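Local atomic coordinates of endoglucanase (Thermotoga maritima, PDB entry 1VHO), a protein that probably acts as an aminopeptidase of the M42 family, binding two divalent metal cations per subunit, although it is named an endoglucanase. Residues M12-S15 with N16-G19; S29-K32 with S33-P37; G207-G210 with A211-G214. All blocks are in the same frame, centred on the assembly; numbering follows the deposited sequence. Where two conformers were deposited one is given.

Interaction 1 of 3, residues M12-S15 with N16-G19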
HETATM    1  N   MSE A  12      -5.713  -4.624  -9.749  1.00 13.06           N
HETATM    2  CA  MSE A  12      -5.654  -3.564 -10.782  1.00 14.78           C
HETATM    3  C   MSE A  12      -6.510  -2.367 -10.426  1.00 15.46           C
HETATM    4  O   MSE A  12      -6.078  -1.180 -10.529  1.00 14.78           O
HETATM    5  CB  MSE A  12      -6.085  -4.180 -12.136  1.00 14.52           C
HETATM    6  CG  MSE A  12      -4.975  -5.060 -12.711  1.00 22.50           C
HETATM    7 SE   MSE A  12      -5.466  -5.562 -14.505  1.00 43.31          SE
HETATM    8  CE  MSE A  12      -6.860  -6.774 -14.110  1.00 29.18           C
ATOM      9  N   GLU A  13      -7.696  -2.611  -9.840  1.00 15.65           N
ATOM     10  CA  GLU A  13      -8.574  -1.498  -9.486  1.00 14.78           C
ATOM     11  C   GLU A  13      -7.946  -0.686  -8.340  1.00 15.04           C
ATOM     12  O   GLU A  13      -8.010   0.544  -8.409  1.00 12.71           O
ATOM     13  CB  GLU A  13      -9.995  -1.942  -9.097  1.00 15.75           C
ATOM     14  CG  GLU A  13     -10.723  -2.563 -10.284  1.00 18.74           C
ATOM     15  CD  GLU A  13     -12.214  -2.810 -10.030  1.00 24.98           C
ATOM     16  OE1 GLU A  13     -12.748  -2.738  -8.921  1.00 24.57           O
ATOM     17  OE2 GLU A  13     -12.889  -3.112 -11.025  1.00 27.50           O
ATOM     18  N   LEU A  14      -7.310  -1.364  -7.385  1.00 12.76           N
ATOM     19  CA  LEU A  14      -6.700  -0.648  -6.237  1.00 13.44           C
ATOM     20  C   LEU A  14      -5.507   0.171  -6.719  1.00 13.35           C
ATOM     21  O   LEU A  14      -5.332   1.305  -6.320  1.00 12.80           O
ATOM     22  CB  LEU A  14      -6.269  -1.627  -5.143  1.00 12.02           C
ATOM     23  CG  LEU A  14      -7.422  -2.211  -4.271  1.00 13.32           C
ATOM     24  CD1 LEU A  14      -6.902  -3.401  -3.452  1.00 13.06           C
ATOM     25  CD2 LEU A  14      -7.942  -1.104  -3.372  1.00 12.72           C
ATOM     26  N   SER A  15      -4.740  -0.427  -7.630  1.00 14.15           N
ATOM     27  CA  SER A  15      -3.574   0.282  -8.194  1.00 14.43           C
ATOM     28  C   SER A  15      -3.990   1.526  -8.980  1.00 15.68           C
ATOM     29  O   SER A  15      -3.340   2.588  -8.850  1.00 13.59           O
ATOM     30  CB  SER A  15      -2.868  -0.724  -9.115  1.00 12.19           C
ATOM     31  OG  SER A  15      -1.858  -0.032  -9.852  1.00 14.12           O
ATOM     32  N   ASN A  16      -5.066   1.434  -9.758  1.00 14.69           N
ATOM     33  CA  ASN A  16      -5.490   2.572 -10.589  1.00 16.02           C
ATOM     34  C   ASN A  16      -6.064   3.739  -9.808  1.00 16.12           C
ATOM     35  O   ASN A  16      -6.001   4.866 -10.333  1.00 14.65           O
ATOM     36  CB  ASN A  16      -6.487   2.136 -11.670  1.00 15.52           C
ATOM     37  CG  ASN A  16      -5.827   1.275 -12.736  1.00 14.93           C
ATOM     38  OD1 ASN A  16      -4.626   1.345 -12.989  1.00 14.94           O
ATOM     39  ND2 ASN A  16      -6.630   0.449 -13.413  1.00 13.90           N
ATOM     40  N   LEU A  17      -6.727   3.523  -8.673  1.00 14.43           N
ATOM     41  CA  LEU A  17      -7.238   4.616  -7.857  1.00 14.80           C
ATOM     42  C   LEU A  17      -6.100   5.566  -7.430  1.00 16.94           C
ATOM     43  O   LEU A  17      -4.948   5.144  -7.219  1.00 14.57           O
ATOM     44  CB  LEU A  17      -7.821   4.031  -6.559  1.00 15.90           C
ATOM     45  CG  LEU A  17      -9.051   3.126  -6.794  1.00 15.98           C
ATOM     46  CD1 LEU A  17      -9.272   2.327  -5.498  1.00 21.75           C
ATOM     47  CD2 LEU A  17     -10.249   4.005  -7.128  1.00 19.32           C
ATOM     48  N   ASP A  18      -6.470   6.849  -7.259  1.00 13.96           N
ATOM     49  CA  ASP A  18      -5.487   7.831  -6.829  1.00 14.13           C
ATOM     50  C   ASP A  18      -5.701   8.256  -5.386  1.00 14.82           C
ATOM     51  O   ASP A  18      -6.732   8.871  -5.045  1.00 15.45           O
ATOM     52  CB  ASP A  18      -5.483   9.052  -7.757  1.00 16.59           C
ATOM     53  CG  ASP A  18      -5.118   8.742  -9.195  1.00 17.51           C
ATOM     54  OD1 ASP A  18      -4.450   7.720  -9.468  1.00 16.86           O
ATOM     55  OD2 ASP A  18      -5.515   9.509 -10.127  1.00 16.83           O
ATOM     56  N   GLY A  19      -4.685   7.987  -4.551  1.00 11.90           N
ATOM     57  CA  GLY A  19      -4.758   8.414  -3.139  1.00 14.41           C
ATOM     58  C   GLY A  19      -3.377   8.817  -2.647  1.00 15.41           C
ATOM     59  O   GLY A  19      -2.704   8.095  -1.890  1.00 15.16           O
TER
HETATM   60  O   HOH W   1      -1.436   1.352 -12.298  1.00 13.81           O
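L17 folds back over the last turn of helix 7-16, its CG lying 3.2 Å from the carbonyl O of E13 and its CD1 4.2 Å from CD2 of L14. The contact is a helix C-terminus, the end of the first helix of this M42 peptidase fold. Two i-to-i+4 backbone bonds close it: N16 N gives its hydrogen to M12 O at 2.9 Å, and L17 N reaches E13 O over a longer 3.3 Å. L17 is the first residue to leave helical backbone angles, its psi of 150° turning the chain out toward G19.

The tight part is apolar. L14 and L17 touch through one methyl each, and both pack on Y30 of helix 25-35, while L14 also touches C177 of helix 171-187. From that last helix R174 NH1 donates to both L14 O and L17 O and so holds the carbonyls of the helix end. L17 CG stands opposite its own carbonyl carbon (chi1 -65°), which brings the branch over the E13 carbonyl. E13 itself points off this patch, its carboxylate paired with K9 in a salt bridge and probably hydrogen-bonded to the Y30 hydroxyl.

The other side is looser and polar, bridged by one water. S15 OG bonds to the K169 carbonyl, and N16 OD1 accepts from the backbone N of A159. The N16 side chain also lies against the helix end, its CG 3.3 Å from M12 O. With an alanine here, A159 N would probably lose its acceptor and the water one of its two protein partners. That water donates to both side chains, at 2.8 Å to S15 OG and a longer 3.3 Å to N16 OD1.

Interaction 2 of 3, residues S29-K32 with S33-P37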
ATOM      1  N   SER A  29     -12.742   5.214   0.201  1.00 17.44           N
ATOM      2  CA  SER A  29     -14.161   5.040  -0.157  1.00 17.93           C
ATOM      3  C   SER A  29     -14.345   3.757  -0.933  1.00 17.89           C
ATOM      4  O   SER A  29     -15.325   3.021  -0.743  1.00 18.51           O
ATOM      5  CB  SER A  29     -14.642   6.220  -1.051  1.00 21.36           C
ATOM      6  OG  SER A  29     -15.987   5.942  -1.412  1.00 21.30           O
ATOM      7  N   TYR A  30     -13.385   3.458  -1.842  1.00 16.51           N
ATOM      8  CA  TYR A  30     -13.495   2.186  -2.579  1.00 15.55           C
ATOM      9  C   TYR A  30     -13.368   0.989  -1.634  1.00 15.71           C
ATOM     10  O   TYR A  30     -14.153   0.032  -1.726  1.00 16.28           O
ATOM     11  CB  TYR A  30     -12.367   2.136  -3.634  1.00 15.47           C
ATOM     12  CG  TYR A  30     -12.264   0.846  -4.425  1.00 13.51           C
ATOM     13  CD1 TYR A  30     -11.540  -0.230  -3.865  1.00 16.15           C
ATOM     14  CD2 TYR A  30     -12.874   0.646  -5.623  1.00 16.47           C
ATOM     15  CE1 TYR A  30     -11.426  -1.434  -4.549  1.00 16.07           C
ATOM     16  CE2 TYR A  30     -12.763  -0.552  -6.333  1.00 18.13           C
ATOM     17  CZ  TYR A  30     -12.029  -1.589  -5.762  1.00 17.31           C
ATOM     18  OH  TYR A  30     -11.945  -2.777  -6.448  1.00 19.93           O
ATOM     19  N   ILE A  31     -12.353   1.000  -0.762  1.00 16.71           N
ATOM     20  CA  ILE A  31     -12.153  -0.156   0.144  1.00 18.70           C
ATOM     21  C   ILE A  31     -13.361  -0.303   1.064  1.00 19.41           C
ATOM     22  O   ILE A  31     -13.818  -1.426   1.261  1.00 20.70           O
ATOM     23  CB  ILE A  31     -10.875   0.012   0.983  1.00 19.13           C
ATOM     24  CG1 ILE A  31      -9.661   0.068   0.032  1.00 17.10           C
ATOM     25  CG2 ILE A  31     -10.721  -1.068   2.044  1.00 16.32           C
ATOM     26  CD1 ILE A  31      -8.399   0.552   0.746  1.00 17.63           C
ATOM     27  N   LYS A  32     -13.885   0.812   1.568  1.00 19.27           N
ATOM     28  CA  LYS A  32     -15.079   0.741   2.423  1.00 22.34           C
ATOM     29  C   LYS A  32     -16.207   0.027   1.720  1.00 21.98           C
ATOM     30  O   LYS A  32     -16.877  -0.879   2.266  1.00 21.41           O
ATOM     31  CB  LYS A  32     -15.490   2.134   2.899  1.00 25.45           C
ATOM     32  CG  LYS A  32     -16.748   2.155   3.741  1.00 32.21           C
ATOM     33  CD  LYS A  32     -17.064   3.567   4.235  1.00 37.65           C
ATOM     34  CE  LYS A  32     -18.318   3.537   5.125  1.00 42.57           C
ATOM     35  NZ  LYS A  32     -19.466   2.885   4.411  1.00 44.86           N
ATOM     36  N   SER A  33     -16.441   0.330   0.439  1.00 19.42           N
ATOM     37  CA  SER A  33     -17.507  -0.334  -0.297  1.00 20.71           C
ATOM     38  C   SER A  33     -17.270  -1.797  -0.586  1.00 22.00           C
ATOM     39  O   SER A  33     -18.274  -2.583  -0.618  1.00 21.05           O
ATOM     40  CB  SER A  33     -17.752   0.480  -1.578  0.65 21.19           C
ATOM     41  OG  SER A  33     -18.883   0.055  -2.268  0.65 22.55           O
ATOM     42  N   VAL A  34     -16.016  -2.215  -0.859  1.00 18.31           N
ATOM     43  CA  VAL A  34     -15.836  -3.630  -1.168  1.00 18.22           C
ATOM     44  C   VAL A  34     -15.839  -4.441   0.143  1.00 17.07           C
ATOM     45  O   VAL A  34     -16.153  -5.647   0.041  1.00 19.58           O
ATOM     46  CB  VAL A  34     -14.499  -3.847  -1.914  0.65 21.74           C
ATOM     47  CG1 VAL A  34     -14.217  -5.308  -2.189  0.65 18.23           C
ATOM     48  CG2 VAL A  34     -14.519  -3.064  -3.234  0.65 25.25           C
ATOM     49  N   ILE A  35     -15.459  -3.886   1.268  1.00 16.03           N
ATOM     50  CA  ILE A  35     -15.452  -4.693   2.499  1.00 17.63           C
ATOM     51  C   ILE A  35     -16.770  -4.709   3.228  1.00 18.97           C
ATOM     52  O   ILE A  35     -17.003  -5.552   4.121  1.00 18.48           O
ATOM     53  CB  ILE A  35     -14.335  -4.303   3.487  1.00 17.53           C
ATOM     54  CG1 ILE A  35     -14.603  -2.939   4.133  1.00 18.61           C
ATOM     55  CG2 ILE A  35     -13.012  -4.382   2.750  1.00 18.40           C
ATOM     56  CD1 ILE A  35     -13.663  -2.633   5.301  1.00 22.99           C
ATOM     57  N   GLU A  36     -17.673  -3.797   2.905  1.00 17.02           N
ATOM     58  CA  GLU A  36     -18.984  -3.724   3.541  1.00 20.65           C
ATOM     59  C   GLU A  36     -19.738  -5.016   3.732  1.00 18.59           C
ATOM     60  O   GLU A  36     -20.304  -5.288   4.794  1.00 20.01           O
ATOM     61  CB  GLU A  36     -19.921  -2.811   2.664  1.00 21.85           C
ATOM     62  CG  GLU A  36     -19.896  -1.417   3.135  1.00 26.80           C
ATOM     63  CD  GLU A  36     -21.077  -0.563   2.640  1.00 29.21           C
ATOM     64  OE1 GLU A  36     -21.665  -0.880   1.584  1.00 26.49           O
ATOM     65  OE2 GLU A  36     -21.286   0.419   3.395  1.00 31.85           O
ATOM     66  N   PRO A  37     -19.845  -5.864   2.731  1.00 19.50           N
ATOM     67  CA  PRO A  37     -20.573  -7.121   2.864  1.00 19.72           C
ATOM     68  C   PRO A  37     -19.887  -8.139   3.783  1.00 20.88           C
ATOM     69  O   PRO A  37     -20.456  -9.206   4.067  1.00 21.30           O
ATOM     70  CB  PRO A  37     -20.567  -7.691   1.464  1.00 19.76           C
ATOM     71  CG  PRO A  37     -20.276  -6.514   0.558  1.00 18.43           C
ATOM     72  CD  PRO A  37     -19.358  -5.663   1.351  1.00 18.98           C
TER
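K32 and E36, one helical turn apart, join their ends in a salt bridge, NZ to OE2 at 3.2 Å, on the more exposed flank of helix 25-35. The same spacing pairs Y30 with V34 and I31 with I35.

K32 can be followed outward. Its CB lies 3.2 Å from S33 N, the next amide of the chain, and its CG is still beside that nitrogen at 3.8 Å. CD and CE carry the chain on, extended, until a bend at the last torsion (chi4 -54°) swings NZ toward the E36 carboxylate. On the way the side chain also touches L50 of strand 50-54. E36 comes back to meet it, its CG packed 3.2 Å from K32 O.

I31 CG2 meets I35 CG2 at 4.1 Å. Both isoleucines also rest on L50, and on helix 171-187 they touch C177 (I31) and V181 and L184 (I35). In one of the two conformers modelled for V34, CG2 stands over a face of the Y30 ring in a CH-pi contact, 4.0 Å from the centroid and offset toward the rim. The backbone bond from I35 N to I31 O is 3.0 Å long. That from E36 N to K32 O is weak, with an N-H...O angle of 133°.

The whole is an amphipathic helix in an alpha/beta fold, with an i-to-i+4 salt bridge on its more exposed flank and apolar i-to-i+4 pairs packed against neighbouring helices and strand 50-54 of the central sheet.

Interaction 3 of 3, residues G207-G210 with A211-G214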
ATOM      1  N   GLY A 207       0.872   6.244  13.800  1.00 34.57           N
ATOM      2  CA  GLY A 207       1.479   4.904  13.676  1.00 31.16           C
ATOM      3  C   GLY A 207       0.331   3.892  13.527  1.00 29.88           C
ATOM      4  O   GLY A 207      -0.828   4.304  13.555  1.00 29.28           O
ATOM      5  N   CYS A 208       0.650   2.603  13.452  1.00 30.53           N
ATOM      6  CA  CYS A 208      -0.395   1.588  13.287  1.00 28.88           C
ATOM      7  C   CYS A 208      -1.344   1.577  14.463  1.00 29.02           C
ATOM      8  O   CYS A 208      -2.561   1.576  14.277  1.00 27.63           O
ATOM      9  CB  CYS A 208       0.191   0.203  13.030  1.00 29.97           C
ATOM     10  SG  CYS A 208       1.269  -0.019  11.624  1.00 28.12           S
ATOM     11  N   LEU A 209      -0.850   1.640  15.700  1.00 30.42           N
ATOM     12  CA  LEU A 209      -1.747   1.637  16.865  1.00 31.22           C
ATOM     13  C   LEU A 209      -2.587   2.909  16.884  1.00 30.81           C
ATOM     14  O   LEU A 209      -3.781   2.884  17.198  1.00 31.68           O
ATOM     15  CB  LEU A 209      -0.976   1.535  18.180  1.00 34.38           C
ATOM     16  CG  LEU A 209      -1.362   0.519  19.234  1.00 39.33           C
ATOM     17  CD1 LEU A 209      -0.909   0.964  20.630  1.00 37.93           C
ATOM     18  CD2 LEU A 209      -2.833   0.149  19.257  1.00 39.69           C
ATOM     19  N   GLY A 210      -1.970   4.061  16.591  1.00 29.79           N
ATOM     20  CA  GLY A 210      -2.733   5.306  16.557  1.00 30.30           C
ATOM     21  C   GLY A 210      -3.835   5.254  15.517  1.00 30.77           C
ATOM     22  O   GLY A 210      -4.945   5.761  15.713  1.00 30.72           O
ATOM     23  N   ALA A 211      -3.576   4.600  14.357  1.00 29.63           N
ATOM     24  CA  ALA A 211      -4.679   4.550  13.380  1.00 27.68           C
ATOM     25  C   ALA A 211      -5.825   3.743  13.965  1.00 24.01           C
ATOM     26  O   ALA A 211      -6.996   4.096  13.894  1.00 24.88           O
ATOM     27  CB  ALA A 211      -4.197   3.917  12.071  1.00 30.29           C
ATOM     28  N   LEU A 212      -5.506   2.550  14.458  1.00 24.11           N
ATOM     29  CA  LEU A 212      -6.543   1.689  15.018  1.00 24.90           C
ATOM     30  C   LEU A 212      -7.331   2.361  16.141  1.00 27.39           C
ATOM     31  O   LEU A 212      -8.560   2.314  16.111  1.00 27.86           O
ATOM     32  CB  LEU A 212      -5.888   0.407  15.545  1.00 23.71           C
ATOM     33  CG  LEU A 212      -6.754  -0.493  16.424  1.00 24.79           C
ATOM     34  CD1 LEU A 212      -7.957  -1.011  15.658  1.00 24.23           C
ATOM     35  CD2 LEU A 212      -5.902  -1.667  16.937  1.00 25.80           C
ATOM     36  N   THR A 213      -6.648   3.043  17.062  1.00 29.69           N
ATOM     37  CA  THR A 213      -7.345   3.664  18.194  1.00 33.76           C
ATOM     38  C   THR A 213      -8.086   4.930  17.839  1.00 34.78           C
ATOM     39  O   THR A 213      -8.923   5.404  18.616  1.00 33.85           O
ATOM     40  CB  THR A 213      -6.467   3.881  19.426  1.00 36.36           C
ATOM     41  OG1 THR A 213      -5.286   4.605  19.094  1.00 35.71           O
ATOM     42  CG2 THR A 213      -6.037   2.530  20.016  1.00 37.32           C
ATOM     43  N   GLY A 214      -7.939   5.404  16.592  1.00 33.83           N
ATOM     44  CA  GLY A 214      -8.696   6.577  16.148  1.00 31.73           C
ATOM     45  C   GLY A 214     -10.128   6.147  15.874  1.00 32.35           C
ATOM     46  O   GLY A 214     -11.011   6.982  15.642  1.00 32.88           O
TER
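T213 doubles up on the carbonyl O of L209: its backbone N donates at 2.9 Å and its OG1 at 3.0 Å. The hydroxyl can reach because chi1 of 54° places OG1 between the backbone N and the carbonyl carbon, from where it approaches tilted 35° from the carbonyl plane. T213 CG2 meanwhile lies 4.1 Å from L209 CD2, and the same methyl of L209 stands 4.3 Å from CD2 of L212.

Around this first shell run the other bonds of the short helix. G207 O, at the N-cap position, accepts from A211 N at 2.9 Å. L212 N makes a nearly straight bond to C208 O. The last, from G214 N to G210 O, is weak.

Farther out, A211 and L212 pack on V199 of strand 195-201, L212 and C208 on F65 of strand 61-67, and L209 on Q290 and L291 of helix 289-293. Q290 OE1 also accepts from G210 N. C208 approaches a cacodylate ion, probably from the crystallisation liquor, to about 2 Å, shorter than van der Waals contact. A211 touches E205, a predicted zinc ligand: this is a short helix beside the predicted dinuclear metal site of an M42 peptidase.

From the N terminus the three contacts follow one another in series, none nested in or crossing another, and each closes just a local turn. Interaction 1 ends helix 7-16; after a short loop, interaction 2 forms the later part of helix 25-35. These two touch, chiefly through Y30, which joins the helices, and both helices also rest on helix 171-187. Interaction 3 comes much later, after strand 195-201, with its nearest atoms about 12 Å from interaction 2 and about 15 Å from interaction 1. It joins the central sheet to helix 289-293.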